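3-phosphoshikimate 1-carboxyvinyltransferase (Streptomyces sviceus, PDB 7M0O) probably transfers the enolpyruvyl group of phosphoenolpyruvate to the 5-hydroxyl of shikimate-3-phosphate, the sixth step of chorismate biosynthesis. Local coordinates at residues G253-A266 against E282-T296. Numbering follows the deposited sequence.
Sequences GDLGFVDVLRRMGA and ELRGLTANMRDISDT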
loop_
_atom_site.group_PDB
_atom_site.type_symbol
_atom_site.label_atom_id
_atom_site.label_comp_id
_atom_site.label_asym_id
_atom_site.label_seq_id
_atom_site.Cartn_x
_atom_site.Cartn_y
_atom_site.Cartn_z
ATOM N N GLY A 253 -3.934 7.655 4.281
ATOM C CA GLY A 253 -4.119 9.095 4.145
ATOM C C GLY A 253 -4.780 9.533 2.843
ATOM O O GLY A 253 -5.407 10.603 2.789
ATOM N N ASP A 254 -4.671 8.728 1.785
ATOM C CA ASP A 254 -5.215 9.211 0.517
ATOM C C ASP A 254 -6.735 9.223 0.490
ATOM O O ASP A 254 -7.297 9.800 -0.449
ATOM C CB ASP A 254 -4.696 8.382 -0.660
ATOM C CG ASP A 254 -3.282 8.768 -1.068
ATOM O OD1 ASP A 254 -2.704 9.708 -0.464
ATOM O OD2 ASP A 254 -2.738 8.109 -1.972
ATOM N N LEU A 255 -7.415 8.601 1.469
ATOM C CA LEU A 255 -8.854 8.847 1.604
ATOM C C LEU A 255 -9.145 10.337 1.765
ATOM O O LEU A 255 -10.217 10.799 1.370
ATOM C CB LEU A 255 -9.447 8.057 2.783
ATOM C CG LEU A 255 -10.986 8.117 2.858
ATOM C CD1 LEU A 255 -11.611 7.577 1.575
ATOM C CD2 LEU A 255 -11.533 7.324 4.027
ATOM N N GLY A 256 -8.203 11.109 2.312
ATOM C CA GLY A 256 -8.379 12.556 2.417
ATOM C C GLY A 256 -8.609 13.267 1.089
ATOM O O GLY A 256 -9.002 14.442 1.089
ATOM N N PHE A 257 -8.371 12.597 -0.036
ATOM C CA PHE A 257 -8.725 13.183 -1.314
ATOM C C PHE A 257 -10.209 13.544 -1.365
ATOM O O PHE A 257 -10.589 14.529 -2.009
ATOM C CB PHE A 257 -8.328 12.225 -2.446
ATOM C CG PHE A 257 -8.696 12.715 -3.828
ATOM C CD1 PHE A 257 -8.011 13.777 -4.408
ATOM C CD2 PHE A 257 -9.709 12.097 -4.556
ATOM C CE1 PHE A 257 -8.324 14.216 -5.677
ATOM C CE2 PHE A 257 -10.042 12.524 -5.819
ATOM C CZ PHE A 257 -9.360 13.598 -6.393
ATOM N N VAL A 258 -11.075 12.780 -0.682
ATOM C CA VAL A 258 -12.504 13.078 -0.819
ATOM C C VAL A 258 -12.882 14.372 -0.107
ATOM O O VAL A 258 -13.900 14.979 -0.449
ATOM C CB VAL A 258 -13.412 11.925 -0.333
ATOM C CG1 VAL A 258 -13.095 10.627 -1.058
ATOM C CG2 VAL A 258 -13.344 11.745 1.189
ATOM N N ASP A 259 -12.086 14.810 0.869
ATOM C CA ASP A 259 -12.333 16.100 1.503
ATOM C C ASP A 259 -12.091 17.244 0.523
ATOM O O ASP A 259 -12.759 18.280 0.608
ATOM C CB ASP A 259 -11.449 16.245 2.747
ATOM C CG ASP A 259 -11.768 15.209 3.811
ATOM O OD1 ASP A 259 -12.961 14.910 4.003
ATOM O OD2 ASP A 259 -10.825 14.684 4.454
ATOM N N VAL A 260 -11.162 17.054 -0.424
ATOM C CA VAL A 260 -10.972 18.003 -1.524
ATOM C C VAL A 260 -12.195 18.011 -2.435
ATOM O O VAL A 260 -12.687 19.070 -2.835
ATOM C CB VAL A 260 -9.692 17.664 -2.310
ATOM C CG1 VAL A 260 -9.504 18.655 -3.460
ATOM C CG2 VAL A 260 -8.459 17.683 -1.386
ATOM N N LEU A 261 -12.689 16.828 -2.801
ATOM C CA LEU A 261 -13.889 16.767 -3.635
ATOM C C LEU A 261 -15.075 17.467 -2.968
ATOM O O LEU A 261 -15.843 18.173 -3.637
ATOM C CB LEU A 261 -14.241 15.313 -3.954
ATOM C CG LEU A 261 -13.182 14.543 -4.748
ATOM C CD1 LEU A 261 -13.648 13.111 -4.967
ATOM C CD2 LEU A 261 -12.837 15.236 -6.083
ATOM N N ARG A 262 -15.224 17.312 -1.650
ATOM C CA ARG A 262 -16.300 18.001 -0.944
ATOM C C ARG A 262 -16.142 19.522 -1.035
ATOM O O ARG A 262 -17.124 20.245 -1.249
ATOM C CB ARG A 262 -16.348 17.544 0.515
ATOM C CG ARG A 262 -17.601 18.047 1.243
ATOM C CD ARG A 262 -17.517 17.856 2.751
ATOM N NE ARG A 262 -17.667 16.454 3.138
ATOM C CZ ARG A 262 -16.674 15.726 3.647
ATOM N NH1 ARG A 262 -15.477 16.269 3.814
ATOM N NH2 ARG A 262 -16.865 14.460 3.980
ATOM N N ARG A 263 -14.908 20.024 -0.889
ATOM C CA ARG A 263 -14.641 21.458 -1.045
ATOM C C ARG A 263 -14.975 21.968 -2.447
ATOM O O ARG A 263 -15.257 23.165 -2.628
ATOM C CB ARG A 263 -13.168 21.757 -0.743
ATOM C CG ARG A 263 -12.729 21.678 0.711
ATOM C CD ARG A 263 -11.305 22.232 0.854
ATOM N NE ARG A 263 -11.283 23.643 0.485
ATOM C CZ ARG A 263 -10.278 24.264 -0.130
ATOM N NH1 ARG A 263 -9.149 23.624 -0.442
ATOM N NH2 ARG A 263 -10.400 25.548 -0.410
ATOM N N MET A 264 -14.899 21.106 -3.458
ATOM C CA MET A 264 -15.333 21.474 -4.799
ATOM C C MET A 264 -16.846 21.400 -4.964
ATOM O O MET A 264 -17.359 21.791 -6.015
ATOM C CB MET A 264 -14.639 20.577 -5.835
ATOM C CG MET A 264 -13.122 20.607 -5.703
ATOM S SD MET A 264 -12.258 19.624 -6.946
ATOM C CE MET A 264 -12.323 20.745 -8.354
ATOM N N GLY A 265 -17.567 20.873 -3.982
ATOM C CA GLY A 265 -19.021 20.865 -4.028
ATOM C C GLY A 265 -19.660 19.513 -4.247
ATOM O O GLY A 265 -20.897 19.439 -4.336
ATOM N N ALA A 266 -18.871 18.443 -4.338
ATOM C CA ALA A 266 -19.440 17.102 -4.362
ATOM C C ALA A 266 -20.073 16.795 -3.013
ATOM O O ALA A 266 -19.704 17.372 -1.989
ATOM C CB ALA A 266 -18.358 16.065 -4.692
ATOM N N GLU A 282 -21.830 20.806 -9.436
ATOM C CA GLU A 282 -20.989 21.897 -8.972
ATOM C C GLU A 282 -19.580 21.352 -8.800
ATOM O O GLU A 282 -19.370 20.425 -8.009
ATOM C CB GLU A 282 -21.519 22.471 -7.656
ATOM C CG GLU A 282 -20.888 23.794 -7.238
ATOM C CD GLU A 282 -21.659 25.005 -7.748
ATOM O OE1 GLU A 282 -22.910 24.955 -7.778
ATOM O OE2 GLU A 282 -21.015 26.005 -8.139
ATOM N N LEU A 283 -18.628 21.904 -9.553
ATOM C CA LEU A 283 -17.206 21.569 -9.417
ATOM C C LEU A 283 -16.460 22.891 -9.306
ATOM O O LEU A 283 -16.109 23.491 -10.323
ATOM C CB LEU A 283 -16.707 20.742 -10.592
ATOM C CG LEU A 283 -15.575 19.756 -10.289
ATOM C CD1 LEU A 283 -16.031 18.661 -9.355
ATOM C CD2 LEU A 283 -15.024 19.146 -11.572
ATOM N N ARG A 284 -16.242 23.356 -8.081
ATOM C CA ARG A 284 -15.724 24.701 -7.867
ATOM C C ARG A 284 -14.206 24.692 -7.754
ATOM O O ARG A 284 -13.623 23.850 -7.066
ATOM C CB ARG A 284 -16.335 25.322 -6.607
ATOM C CG ARG A 284 -17.846 25.415 -6.706
ATOM C CD ARG A 284 -18.464 26.203 -5.561
ATOM N NE ARG A 284 -18.148 25.620 -4.260
ATOM C CZ ARG A 284 -18.929 24.774 -3.595
ATOM N NH1 ARG A 284 -20.094 24.390 -4.105
ATOM N NH2 ARG A 284 -18.536 24.302 -2.421
ATOM N N GLY A 285 -13.568 25.669 -8.401
ATOM C CA GLY A 285 -12.131 25.796 -8.280
ATOM C C GLY A 285 -11.693 26.131 -6.866
ATOM O O GLY A 285 -12.462 26.610 -6.031
ATOM N N LEU A 286 -10.416 25.878 -6.600
ATOM C CA LEU A 286 -9.869 26.050 -5.263
ATOM C C LEU A 286 -8.354 25.961 -5.334
ATOM O O LEU A 286 -7.778 25.574 -6.356
ATOM C CB LEU A 286 -10.394 25.009 -4.266
ATOM C CG LEU A 286 -10.522 23.522 -4.634
ATOM C CD1 LEU A 286 -9.206 22.865 -5.013
ATOM C CD2 LEU A 286 -11.190 22.749 -3.504
ATOM N N THR A 287 -7.733 26.312 -4.219
ATOM C CA THR A 287 -6.342 26.002 -3.933
ATOM C C THR A 287 -6.305 24.863 -2.930
ATOM O O THR A 287 -6.988 24.921 -1.906
ATOM C CB THR A 287 -5.623 27.219 -3.362
ATOM O OG1 THR A 287 -5.552 28.236 -4.362
ATOM C CG2 THR A 287 -4.214 26.829 -2.917
ATOM N N ALA A 288 -5.497 23.840 -3.210
ATOM C CA ALA A 288 -5.404 22.678 -2.335
ATOM C C ALA A 288 -3.939 22.381 -2.038
ATOM O O ALA A 288 -3.133 22.205 -2.959
ATOM C CB ALA A 288 -6.089 21.462 -2.973
ATOM N N ASN A 289 -3.594 22.335 -0.759
ATOM C CA ASN A 289 -2.283 21.846 -0.349
ATOM C C ASN A 289 -2.351 20.326 -0.323
ATOM O O ASN A 289 -3.058 19.751 0.512
ATOM C CB ASN A 289 -1.918 22.425 1.018
ATOM C CG ASN A 289 -0.569 21.949 1.528
ATOM O OD1 ASN A 289 -0.212 20.772 1.420
ATOM N ND2 ASN A 289 0.184 22.871 2.112
ATOM N N MET A 290 -1.631 19.660 -1.240
ATOM C CA MET A 290 -1.703 18.204 -1.337
ATOM C C MET A 290 -0.415 17.506 -0.895
ATOM O O MET A 290 -0.146 16.376 -1.310
ATOM C CB MET A 290 -2.098 17.795 -2.762
ATOM C CG MET A 290 -3.503 18.289 -3.131
ATOM S SD MET A 290 -4.177 17.681 -4.724
ATOM C CE MET A 290 -4.816 16.060 -4.272
ATOM N N ARG A 291 0.381 18.161 -0.034
ATOM C CA ARG A 291 1.644 17.569 0.431
ATOM C C ARG A 291 1.451 16.161 0.987
ATOM O O ARG A 291 2.209 15.239 0.660
ATOM C CB ARG A 291 2.297 18.459 1.490
ATOM C CG ARG A 291 3.595 17.855 2.035
ATOM C CD ARG A 291 4.237 18.759 3.067
ATOM N NE ARG A 291 3.232 19.356 3.941
ATOM C CZ ARG A 291 2.766 18.787 5.045
ATOM N NH1 ARG A 291 3.222 17.599 5.426
ATOM N NH2 ARG A 291 1.845 19.409 5.768
ATOM N N ASP A 292 0.447 15.977 1.842
ATOM C CA ASP A 292 0.257 14.716 2.543
ATOM C C ASP A 292 -0.649 13.737 1.806
ATOM O O ASP A 292 -0.847 12.618 2.298
ATOM C CB ASP A 292 -0.295 14.985 3.945
ATOM C CG ASP A 292 0.709 15.691 4.824
ATOM O OD1 ASP A 292 1.916 15.418 4.644
ATOM O OD2 ASP A 292 0.294 16.509 5.674
ATOM N N ILE A 293 -1.197 14.115 0.647
ATOM C CA ILE A 293 -1.964 13.192 -0.193
ATOM C C ILE A 293 -1.460 13.270 -1.635
ATOM O O ILE A 293 -2.246 13.235 -2.586
ATOM C CB ILE A 293 -3.484 13.472 -0.110
ATOM C CG1 ILE A 293 -3.829 14.946 -0.373
ATOM C CG2 ILE A 293 -4.031 13.047 1.260
ATOM C CD1 ILE A 293 -5.317 15.153 -0.662
ATOM N N SER A 294 -0.138 13.341 -1.818
ATOM C CA SER A 294 0.398 13.760 -3.109
ATOM C C SER A 294 0.220 12.728 -4.228
ATOM O O SER A 294 0.229 13.117 -5.401
ATOM C CB SER A 294 1.883 14.123 -2.972
ATOM O OG SER A 294 2.647 13.026 -2.529
ATOM N N ASP A 295 0.057 11.436 -3.914
ATOM C CA ASP A 295 -0.219 10.463 -4.972
ATOM C C ASP A 295 -1.545 10.745 -5.689
ATOM O O ASP A 295 -1.760 10.214 -6.789
ATOM C CB ASP A 295 -0.225 9.048 -4.401
ATOM C CG ASP A 295 1.199 8.520 -4.105
ATOM O OD1 ASP A 295 2.187 9.125 -4.566
ATOM O OD2 ASP A 295 1.338 7.494 -3.411
ATOM N N THR A 296 -2.442 11.533 -5.081
ATOM C CA THR A 296 -3.703 11.921 -5.710
ATOM C C THR A 296 -3.658 13.301 -6.350
ATOM O O THR A 296 -4.668 13.739 -6.930
ATOM C CB THR A 296 -4.883 11.860 -4.713
ATOM O OG1 THR A 296 -4.771 12.873 -3.692
ATOM C CG2 THR A 296 -4.974 10.484 -4.084
HETATM O O HOH W 1 -1.701 9.919 1.999
HETATM O O HOH W 2 -0.069 10.188 -1.206
HETATM O O HOH W 3 -0.133 6.455 -1.624
HETATM O O HOH W 4 -19.389 22.649 -0.289
HETATM O O HOH W 5 -15.903 25.000 -0.616
#
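Arg263 NH1 reaches Thr287 O at 2.9 Å, nearly straight (175°) and in the guanidinium plane, while Leu286 CD2 lies over one face of the same group. This bond ties helix 257-263 to strand 286-289, which runs antiparallel to it (166°); a second goes to the loop before the strand, where Arg284 N donates to Met264 O at 2.8 Å, in the carbonyl plane on a lone pair. Here Gly265, with positive phi, closes the helix in a Schellman motif, and the Arg284 guanidinium lies with one face over Met264 O and Gly265 N. Two waters bridge Arg284 NH2 to Arg262 O, weakly, and Arg263 O.

Apolar side chains line the interface along the helix. Toward this end Leu286 CD2 packs 3.6 Å from Met264 CG, the side chains crossing at about a right angle, and Met264, bent at its last torsion (chi3 79°), brings CE to Leu283 CG. Farther along, Val260 CG2 meets Ile293 CD1; beyond, Met290 CE touches the Phe257 ring edge in its plane. Thr296 OG1 donates to Ile293 O and sits 3.4 Å from Phe257 CD1, whereas CG2 lies against Asp254 CG. A glycine in place of Thr296 would probably leave a gap beside Phe257 and Asp254 and deprive Ile293 O of one of its two donors.

At the Asp254 end, OD1 accepts from two waters, one also donating to Asp292 O, the other accepting from Asp295 N. A third donates to both Asp254 OD2 and Asp295 OD2, like charges 4.4 Å apart; Ser224 also binds Asp254 OD2. This would place Asp254 in the second shell of Asp295, the predicted proton acceptor. The helix packs on the outermost strand of a four-stranded mixed sheet, in one domain of the two-domain EPSP synthase fold, with helices inside and sheets outside.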